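Local coordinates for protein 1,4-dihydroxy-2-naphthoyl-CoA hydrolase (Synechocystis sp., PDB 4K00) that hydrolyses 1,4-dihydroxy-2-naphthoyl-CoA to 1,4-dihydroxy-2-naphthoate and CoA, a step of phylloquinone (vitamin K1) biosynthesis, at residues 49-54 and 126-131. Numbering follows the deposited sequence.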
# COMPACT_ATOMS: atom_id res chain seq x y z
N GLN A 49 8.23 -8.88 15.11
CA GLN A 49 7.55 -8.16 16.16
C GLN A 49 8.27 -8.27 17.50
O GLN A 49 8.32 -7.30 18.25
CB GLN A 49 6.12 -8.66 16.31
CG GLN A 49 5.33 -7.88 17.35
CD GLN A 49 5.15 -6.40 16.98
OE1 GLN A 49 4.72 -6.08 15.88
NE2 GLN A 49 5.46 -5.51 17.91
N ASN A 50 8.80 -9.45 17.81
CA ASN A 50 9.50 -9.63 19.08
C ASN A 50 10.74 -8.74 19.14
O ASN A 50 11.06 -8.15 20.18
CB ASN A 50 9.88 -11.10 19.28
CG ASN A 50 8.67 -11.98 19.55
OD1 ASN A 50 7.51 -11.53 19.51
ND2 ASN A 50 8.93 -13.24 19.84
N ILE A 51 11.44 -8.63 18.02
CA ILE A 51 12.59 -7.74 17.94
C ILE A 51 12.16 -6.31 18.25
O ILE A 51 12.77 -5.63 19.08
CB ILE A 51 13.24 -7.77 16.54
CG1 ILE A 51 13.82 -9.15 16.25
CG2 ILE A 51 14.35 -6.72 16.45
CD1 ILE A 51 14.89 -9.59 17.23
N ILE A 52 11.09 -5.86 17.59
CA ILE A 52 10.61 -4.49 17.75
C ILE A 52 10.16 -4.23 19.18
O ILE A 52 10.52 -3.22 19.79
CB ILE A 52 9.41 -4.22 16.81
CG1 ILE A 52 9.87 -4.23 15.35
CG2 ILE A 52 8.73 -2.91 17.17
CD1 ILE A 52 8.75 -4.46 14.35
N SER A 53 9.38 -5.16 19.72
CA SER A 53 8.78 -4.99 21.03
C SER A 53 9.84 -4.86 22.11
O SER A 53 9.69 -4.07 23.04
CB SER A 53 7.85 -6.17 21.34
OG SER A 53 6.66 -6.08 20.57
N VAL A 54 10.91 -5.63 21.99
CA VAL A 54 11.93 -5.63 23.03
C VAL A 54 12.78 -4.37 22.91
O VAL A 54 13.20 -3.81 23.92
CB VAL A 54 12.82 -6.89 22.95
CG1 VAL A 54 14.05 -6.75 23.85
CG2 VAL A 54 12.02 -8.13 23.33
N PRO A 126 25.89 -8.47 16.19
CA PRO A 126 25.75 -9.83 15.67
C PRO A 126 24.29 -10.21 15.54
O PRO A 126 23.48 -9.84 16.40
CB PRO A 126 26.46 -10.70 16.72
CG PRO A 126 27.35 -9.77 17.45
CD PRO A 126 26.65 -8.44 17.45
N LEU A 127 23.94 -10.91 14.47
CA LEU A 127 22.60 -11.45 14.31
C LEU A 127 22.20 -12.20 15.57
O LEU A 127 23.03 -12.84 16.21
CB LEU A 127 22.55 -12.38 13.10
CG LEU A 127 22.86 -11.75 11.73
CD1 LEU A 127 22.84 -12.82 10.66
CD2 LEU A 127 21.85 -10.66 11.39
N PRO A 128 20.92 -12.13 15.95
CA PRO A 128 20.42 -13.01 17.00
C PRO A 128 20.73 -14.48 16.68
O PRO A 128 20.60 -14.89 15.53
CB PRO A 128 18.92 -12.76 16.99
CG PRO A 128 18.76 -11.39 16.43
CD PRO A 128 19.88 -11.22 15.44
N GLN A 129 21.16 -15.26 17.66
CA GLN A 129 21.63 -16.61 17.38
C GLN A 129 20.52 -17.47 16.74
O GLN A 129 20.77 -18.22 15.80
CB GLN A 129 22.22 -17.27 18.64
CG GLN A 129 23.72 -17.02 18.84
CD GLN A 129 24.23 -17.48 20.20
OE1 GLN A 129 25.10 -18.35 20.29
NE2 GLN A 129 23.72 -16.88 21.26
N PRO A 130 19.27 -17.34 17.23
CA PRO A 130 18.20 -18.13 16.62
C PRO A 130 18.04 -17.83 15.13
O PRO A 130 17.66 -18.71 14.35
CB PRO A 130 16.96 -17.69 17.40
CG PRO A 130 17.49 -17.28 18.73
CD PRO A 130 18.82 -16.64 18.44
N TRP A 131 18.33 -16.60 14.74
CA TRP A 131 18.25 -16.21 13.34
C TRP A 131 19.39 -16.83 12.54
O TRP A 131 19.18 -17.40 11.48
CB TRP A 131 18.26 -14.70 13.21
CG TRP A 131 17.00 -14.09 13.70
CD1 TRP A 131 16.44 -14.23 14.94
CD2 TRP A 131 16.12 -13.27 12.95
NE1 TRP A 131 15.26 -13.52 15.00
CE2 TRP A 131 15.05 -12.92 13.79
CE3 TRP A 131 16.15 -12.77 11.64
CZ2 TRP A 131 14.00 -12.12 13.36
CZ3 TRP A 131 15.12 -11.98 11.23
CH2 TRP A 131 14.06 -11.66 12.08
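The indole of Trp131 meets Ile51 at an oblique angle, the six-membered ring offering CZ2 to the CG1 methylene of Ile51 at 4.1 Å. The saturated ring of Pro128 lies on the same side of the indole plane as Ile51, with CB of Pro128 3.5 Å from CD1 of Trp131 at the pyrrole end. Ile51 thus reaches two rings at once: its methylene approaches the indole, while the terminal CD1 extends to CG of Pro128 at 4.3 Å. The isoleucine gets there because CG1 stands anti to its own carbonyl carbon (chi1 -65°), and the bend at chi2 (-60°) carries CD1 on toward the proline. The contact is small and wholly apolar, burying 87 Å² in all, and the two backbones stay well apart, with CA of Ile51 9.5 Å from CA of Pro128.

Pro128 occupies the N-cap position of helix 129-136, and a weak bond runs from Trp131 N to Pro128 O (2.9 Å) in the first turn. Leu46, in the loop just ahead of helix 48-54, touches both the indole and the ring of Pro130.

This is structural packing away from the predicted active-site residue Asp19. It joins the short helix 48-54 to the start of the C-terminal helix 129-136, segments separated in sequence by most of the strands of the hotdog sheet. Leu59 on strand 57-68 touches both Ile51 and Trp131, Pro128 rests on Cys116 of strand 106-118, and the buried indole also packs against Tyr37 and Leu41 of helix 26-43.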